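PDB 3HFQ: uncharacterized protein lp_2219 from Lactobacillus plantarum, which is of unknown function but has the seven-bladed beta-propeller fold of the lactonase family, and so may hydrolyse a sugar lactone. Local coordinates for residues Ala103-Gly108 with Gly140-Tyr145; Thr109-Lys114 with Thr124-His129. The protein carries 1 engineered substitution. All blocks are in the same frame, centred on the assembly; numbering follows the deposited sequence.

Interaction 1: residues Ala103-Gly108 with Gly140-Tyr145. With PO4 (phosphate ion), chain C.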
loop_
_atom_site.group_PDB
_atom_site.type_symbol
_atom_site.label_atom_id
_atom_site.label_comp_id
_atom_site.label_asym_id
_atom_site.label_seq_id
_atom_site.Cartn_x
_atom_site.Cartn_y
_atom_site.Cartn_z
ATOM N N ALA A 103 -9.495 -2.718 3.675
ATOM C CA ALA A 103 -10.093 -1.387 3.633
ATOM C C ALA A 103 -10.943 -1.262 2.379
ATOM O O ALA A 103 -10.496 -1.627 1.296
ATOM C CB ALA A 103 -8.998 -0.332 3.614
ATOM N N ASN A 104 -12.160 -0.742 2.509
ATOM C CA ASN A 104 -13.013 -0.591 1.337
ATOM C C ASN A 104 -13.290 0.880 1.063
ATOM O O ASN A 104 -13.935 1.569 1.850
ATOM C CB ASN A 104 -14.331 -1.346 1.517
ATOM C CG ASN A 104 -15.091 -1.496 0.210
ATOM O OD1 ASN A 104 -15.411 -0.508 -0.457
ATOM N ND2 ASN A 104 -15.382 -2.734 -0.163
ATOM N N TYR A 105 -12.798 1.340 -0.078
ATOM C CA TYR A 105 -12.933 2.727 -0.498
ATOM C C TYR A 105 -14.370 3.201 -0.666
ATOM O O TYR A 105 -14.812 4.125 0.012
ATOM C CB TYR A 105 -12.169 2.917 -1.807
ATOM C CG TYR A 105 -12.054 4.351 -2.275
ATOM C CD1 TYR A 105 -13.082 4.962 -2.995
ATOM C CD2 TYR A 105 -10.898 5.084 -2.026
ATOM C CE1 TYR A 105 -12.959 6.277 -3.452
ATOM C CE2 TYR A 105 -10.764 6.395 -2.474
ATOM C CZ TYR A 105 -11.791 6.982 -3.190
ATOM O OH TYR A 105 -11.637 8.276 -3.639
ATOM N N HIS A 106 -15.096 2.558 -1.570
ATOM C CA HIS A 106 -16.471 2.937 -1.860
ATOM C C HIS A 106 -17.456 2.760 -0.700
ATOM O O HIS A 106 -18.339 3.596 -0.508
ATOM C CB HIS A 106 -16.941 2.161 -3.090
ATOM C CG HIS A 106 -16.016 2.288 -4.264
ATOM N ND1 HIS A 106 -15.908 3.448 -5.005
ATOM C CD2 HIS A 106 -15.129 1.418 -4.796
ATOM C CE1 HIS A 106 -14.994 3.283 -5.944
ATOM N NE2 HIS A 106 -14.504 2.059 -5.839
ATOM N N LYS A 107 -17.304 1.691 0.078
ATOM C CA LYS A 107 -18.205 1.437 1.204
ATOM C C LYS A 107 -17.865 2.225 2.468
ATOM O O LYS A 107 -18.727 2.427 3.326
ATOM C CB LYS A 107 -18.218 -0.051 1.559
ATOM C CG LYS A 107 -18.832 -0.962 0.514
ATOM C CD LYS A 107 -18.804 -2.402 1.018
ATOM C CE LYS A 107 -19.787 -3.284 0.279
ATOM N NZ LYS A 107 -19.844 -4.645 0.886
ATOM N N GLY A 108 -16.608 2.650 2.586
ATOM C CA GLY A 108 -16.181 3.402 3.757
ATOM C C GLY A 108 -16.060 2.495 4.968
ATOM O O GLY A 108 -16.382 2.881 6.094
ATOM N N GLY A 140 -17.889 11.040 0.405
ATOM C CA GLY A 140 -18.271 10.215 1.537
ATOM C C GLY A 140 -17.046 9.556 2.143
ATOM O O GLY A 140 -15.925 9.866 1.751
ATOM N N SER A 141 -17.248 8.654 3.098
ATOM C CA SER A 141 -16.123 7.970 3.723
ATOM C C SER A 141 -15.448 7.044 2.725
ATOM O O SER A 141 -16.115 6.294 2.014
ATOM C CB SER A 141 -16.586 7.155 4.931
ATOM O OG SER A 141 -15.533 6.333 5.404
ATOM N N HIS A 142 -14.119 7.096 2.689
ATOM C CA HIS A 142 -13.330 6.268 1.787
ATOM C C HIS A 142 -12.106 5.726 2.532
ATOM O O HIS A 142 -11.083 6.396 2.621
ATOM C CB HIS A 142 -12.885 7.103 0.580
ATOM C CG HIS A 142 -14.021 7.584 -0.276
ATOM N ND1 HIS A 142 -14.022 8.824 -0.884
ATOM C CD2 HIS A 142 -15.175 6.984 -0.650
ATOM C CE1 HIS A 142 -15.130 8.962 -1.594
ATOM N NE2 HIS A 142 -15.846 7.862 -1.469
ATOM N N ILE A 143 -12.220 4.515 3.074
ATOM C CA ILE A 143 -11.115 3.905 3.811
ATOM C C ILE A 143 -10.107 3.357 2.805
ATOM O O ILE A 143 -10.478 2.646 1.875
ATOM C CB ILE A 143 -11.621 2.765 4.731
ATOM C CG1 ILE A 143 -12.739 3.288 5.639
ATOM C CG2 ILE A 143 -10.482 2.246 5.593
ATOM C CD1 ILE A 143 -12.329 4.474 6.513
ATOM N N HIS A 144 -8.828 3.669 2.997
ATOM C CA HIS A 144 -7.811 3.233 2.043
ATOM C C HIS A 144 -6.614 2.511 2.651
ATOM O O HIS A 144 -5.699 2.099 1.929
ATOM C CB HIS A 144 -7.301 4.452 1.270
ATOM C CG HIS A 144 -7.072 4.193 -0.186
ATOM N ND1 HIS A 144 -6.401 3.082 -0.647
ATOM C CD2 HIS A 144 -7.442 4.895 -1.282
ATOM C CE1 HIS A 144 -6.371 3.108 -1.967
ATOM N NE2 HIS A 144 -6.996 4.198 -2.379
ATOM N N TYR A 145 -6.612 2.351 3.968
ATOM C CA TYR A 145 -5.485 1.711 4.630
ATOM C C TYR A 145 -5.905 1.161 5.983
ATOM O O TYR A 145 -6.599 1.833 6.748
ATOM C CB TYR A 145 -4.357 2.748 4.783
ATOM C CG TYR A 145 -3.096 2.283 5.489
ATOM C CD1 TYR A 145 -3.005 2.287 6.882
ATOM C CD2 TYR A 145 -1.978 1.882 4.759
ATOM C CE1 TYR A 145 -1.825 1.904 7.530
ATOM C CE2 TYR A 145 -0.795 1.492 5.399
ATOM C CZ TYR A 145 -0.727 1.509 6.782
ATOM O OH TYR A 145 0.432 1.125 7.420
HETATM P P PO4 C . -7.209 5.916 -5.138
HETATM O O1 PO4 C . -7.611 6.442 -6.567
HETATM O O2 PO4 C . -5.643 5.783 -5.044
HETATM O O3 PO4 C . -7.722 6.924 -4.038
HETATM O O4 PO4 C . -7.862 4.501 -4.894
#
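Tyr105 and His142 meet ring against ring at a seam between two successive blades of the beta-propeller, where the chain turns out of strand 99-104 and, later, enters strand 143-148. They form an offset stack, with centroids 4.2 Å apart and planes only 6° from parallel. The offset is seen in what lies over the phenol ring: His142 CB, rather than the imidazole, takes the place above its middle, 3.7 Å from the centroid, in a CH-pi contact. The imidazole is displaced so that Tyr105 CE1 lies over its centre, while Gly140 O sits over its opposite face. Tyr105 has CG anti to its backbone N (chi1 -172°), which sets CG near His142 CB.

No conventional hydrogen bond joins the segments. Instead, the backbones approach through a CA-H...O contact of 3.2 Å from His142 CA to Tyr105 O, and Ala103 CB packs on Ile143 CG2 at 3.6 Å. Within the turn, Asn104 OD1 accepts from Lys107 N at 3.0 Å, an Asx motif, while its ND2 is held by Thr86 O. Gly108 follows with positive phi; its CA lies 3.4 Å from Ser141 OG, and a CB here would clash with that hydroxyl, which is bonded to Asp158.

His144 completes the aromatic cluster: His144 CD2 comes to the edge of the Tyr105 ring, 3.5 Å from Tyr105 CD2. The phosphate beside it, probably from the crystallisation liquor, is also hydrogen-bonded by Arg190 and Arg259, consistent with an anion-binding pocket. His144 NE2 donates to phosphate O4 over 2.7 Å, with an N-H...O angle of 157°.

Interaction 2: residues Thr109-Lys114 with Thr124-His129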
loop_
_atom_site.group_PDB
_atom_site.type_symbol
_atom_site.label_atom_id
_atom_site.label_comp_id
_atom_site.label_asym_id
_atom_site.label_seq_id
_atom_site.Cartn_x
_atom_site.Cartn_y
_atom_site.Cartn_z
ATOM N N THR A 109 -15.569 1.283 4.735
ATOM C CA THR A 109 -15.441 0.302 5.801
ATOM C C THR A 109 -14.053 -0.275 6.016
ATOM O O THR A 109 -13.189 -0.233 5.137
ATOM C CB THR A 109 -16.373 -0.897 5.545
ATOM O OG1 THR A 109 -16.043 -1.484 4.278
ATOM C CG2 THR A 109 -17.824 -0.459 5.524
ATOM N N ALA A 110 -13.867 -0.817 7.215
ATOM C CA ALA A 110 -12.641 -1.495 7.610
ATOM C C ALA A 110 -13.199 -2.847 8.031
ATOM O O ALA A 110 -14.142 -2.919 8.820
ATOM C CB ALA A 110 -11.992 -0.796 8.798
ATOM N N GLU A 111 -12.651 -3.918 7.481
ATOM C CA GLU A 111 -13.128 -5.251 7.819
ATOM C C GLU A 111 -12.027 -6.109 8.423
ATOM O O GLU A 111 -10.840 -5.892 8.159
ATOM C CB GLU A 111 -13.702 -5.950 6.580
ATOM C CG GLU A 111 -15.045 -5.425 6.070
ATOM C CD GLU A 111 -15.803 -6.493 5.300
ATOM O OE1 GLU A 111 -15.134 -7.389 4.739
ATOM O OE2 GLU A 111 -17.051 -6.447 5.244
ATOM N N VAL A 112 -12.437 -7.079 9.240
ATOM C CA VAL A 112 -11.504 -7.985 9.897
ATOM C C VAL A 112 -11.954 -9.418 9.642
ATOM O O VAL A 112 -13.144 -9.729 9.729
ATOM C CB VAL A 112 -11.472 -7.748 11.425
ATOM C CG1 VAL A 112 -10.389 -8.621 12.071
ATOM C CG2 VAL A 112 -11.232 -6.273 11.718
HETATM N N MSE A 113 -11.001 -10.284 9.315
HETATM C CA MSE A 113 -11.278 -11.691 9.054
HETATM C C MSE A 113 -10.276 -12.518 9.844
HETATM O O MSE A 113 -9.156 -12.068 10.081
HETATM C CB MSE A 113 -11.123 -11.988 7.557
HETATM C CG MSE A 113 -12.173 -11.326 6.684
HETATM SE SE MSE A 113 -11.566 -11.089 4.873
HETATM C CE MSE A 113 -12.889 -9.816 4.259
ATOM N N LYS A 114 -10.671 -13.718 10.256
ATOM C CA LYS A 114 -9.760 -14.576 11.007
ATOM C C LYS A 114 -9.213 -15.676 10.103
ATOM O O LYS A 114 -9.924 -16.199 9.248
ATOM C CB LYS A 114 -10.468 -15.179 12.229
ATOM C CG LYS A 114 -11.686 -16.028 11.918
ATOM C CD LYS A 114 -12.340 -16.523 13.207
ATOM C CE LYS A 114 -13.523 -17.439 12.920
ATOM N NZ LYS A 114 -14.221 -17.861 14.168
ATOM N N THR A 124 -15.239 -11.496 10.539
ATOM C CA THR A 124 -15.536 -11.313 11.954
ATOM C C THR A 124 -16.120 -9.939 12.278
ATOM O O THR A 124 -16.973 -9.820 13.157
ATOM C CB THR A 124 -14.280 -11.502 12.846
ATOM O OG1 THR A 124 -13.239 -10.618 12.412
ATOM C CG2 THR A 124 -13.785 -12.948 12.789
ATOM N N ASP A 125 -15.678 -8.906 11.565
ATOM C CA ASP A 125 -16.159 -7.556 11.857
ATOM C C ASP A 125 -16.095 -6.612 10.654
ATOM O O ASP A 125 -15.208 -6.721 9.809
ATOM C CB ASP A 125 -15.324 -6.999 13.017
ATOM C CG ASP A 125 -15.919 -5.743 13.644
ATOM O OD1 ASP A 125 -17.157 -5.576 13.633
ATOM O OD2 ASP A 125 -15.135 -4.930 14.180
ATOM N N THR A 126 -17.060 -5.701 10.582
ATOM C CA THR A 126 -17.124 -4.701 9.522
ATOM C C THR A 126 -17.454 -3.377 10.197
ATOM O O THR A 126 -18.563 -3.185 10.701
ATOM C CB THR A 126 -18.226 -5.016 8.486
ATOM O OG1 THR A 126 -17.982 -6.298 7.896
ATOM C CG2 THR A 126 -18.232 -3.964 7.379
ATOM N N VAL A 127 -16.475 -2.479 10.231
ATOM C CA VAL A 127 -16.653 -1.174 10.855
ATOM C C VAL A 127 -17.048 -0.140 9.808
ATOM O O VAL A 127 -16.334 0.061 8.824
ATOM C CB VAL A 127 -15.354 -0.731 11.560
ATOM C CG1 VAL A 127 -15.499 0.687 12.100
ATOM C CG2 VAL A 127 -15.040 -1.698 12.695
ATOM N N GLN A 128 -18.188 0.513 10.022
ATOM C CA GLN A 128 -18.686 1.516 9.088
ATOM C C GLN A 128 -18.328 2.932 9.518
ATOM O O GLN A 128 -18.547 3.313 10.668
ATOM C CB GLN A 128 -20.210 1.403 8.956
ATOM C CG GLN A 128 -20.832 2.386 7.964
ATOM C CD GLN A 128 -20.409 2.123 6.532
ATOM O OE1 GLN A 128 -20.699 1.066 5.972
ATOM N NE2 GLN A 128 -19.717 3.084 5.931
ATOM N N HIS A 129 -17.778 3.710 8.591
ATOM C CA HIS A 129 -17.412 5.093 8.880
ATOM C C HIS A 129 -18.297 6.046 8.087
ATOM O O HIS A 129 -18.977 5.641 7.145
ATOM C CB HIS A 129 -15.948 5.369 8.508
ATOM C CG HIS A 129 -14.964 4.467 9.185
ATOM N ND1 HIS A 129 -14.769 3.157 8.802
ATOM C CD2 HIS A 129 -14.117 4.688 10.218
ATOM C CE1 HIS A 129 -13.842 2.610 9.572
ATOM N NE2 HIS A 129 -13.432 3.518 10.438
#
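Glu111 and Thr126 lie side by side and point the same way from a beta hairpin, whose strands run antiparallel at 171° in one propeller blade. Thr126 OG1 donates to Glu111 OE2 over 2.8 Å, reaching it from above the carboxylate plane, 50° out of it. Glu111 CG is anti to its carbonyl carbon (chi1 -72°), and it also packs against Thr126 CG2. An alanine in place of Glu111 would probably leave Thr126 OG1 without this acceptor and open a gap beside Thr126 CG2.

The tightly packed part is the backbone ladder with Thr109, Ala110 and Val112 of the inner strand, all buried. Ala110 and Val127 are a hydrogen-bonded pair, with Val127 N to Ala110 O the shorter bond at 2.8 Å. Farther along, Val112 O accepts from both Thr124 N at 2.9 Å and Asp125 N at 3.2 Å, a classic beta bulge. Thr124 OG1 also lies against Val112, but its hydrogen bond goes to Gly173 O. At the other end the edge of the His129 ring meets Ala110, CE1 to CB at 4.0 Å.

The outer strand is the solvent side, with Thr126 and Gln128 exposed. The Gln128 chain bends at chi2, and its OE1 lies 3.3 Å from Thr109 CG2; its NE2 donates to O of the next residue, His129, at 2.9 Å and is also hydrogen-bonded to Lys107 O.

Strand 109-115 is flanked in its sheet by strands 99-104 and 121-128, the latter outermost. Ala110 and His129 reach beyond this blade to Thr146 and Ile143 of strand 143-148, the first strand of the next.

In the fold
From the N terminus, the chain leaves strand 99-104, rounds the turn that takes part in interaction 1 and enters strand 109-115. Interaction 2 then closes a short loop of nine residues as strand 121-128 returns, completing the blade. Only after the crossing to the next blade does 140-145 close interaction 1 across 31 residues, so interaction 2 is nested inside it. The first contact ties blade to blade, the second secures the outer hairpin of one blade. They also touch: Asn104 N probably bonds to Thr109 O at 2.9 Å, Lys107 O accepts from Gln128 NE2, and Gly108 O meets His129 ND1, joining the turn to the hairpin's end.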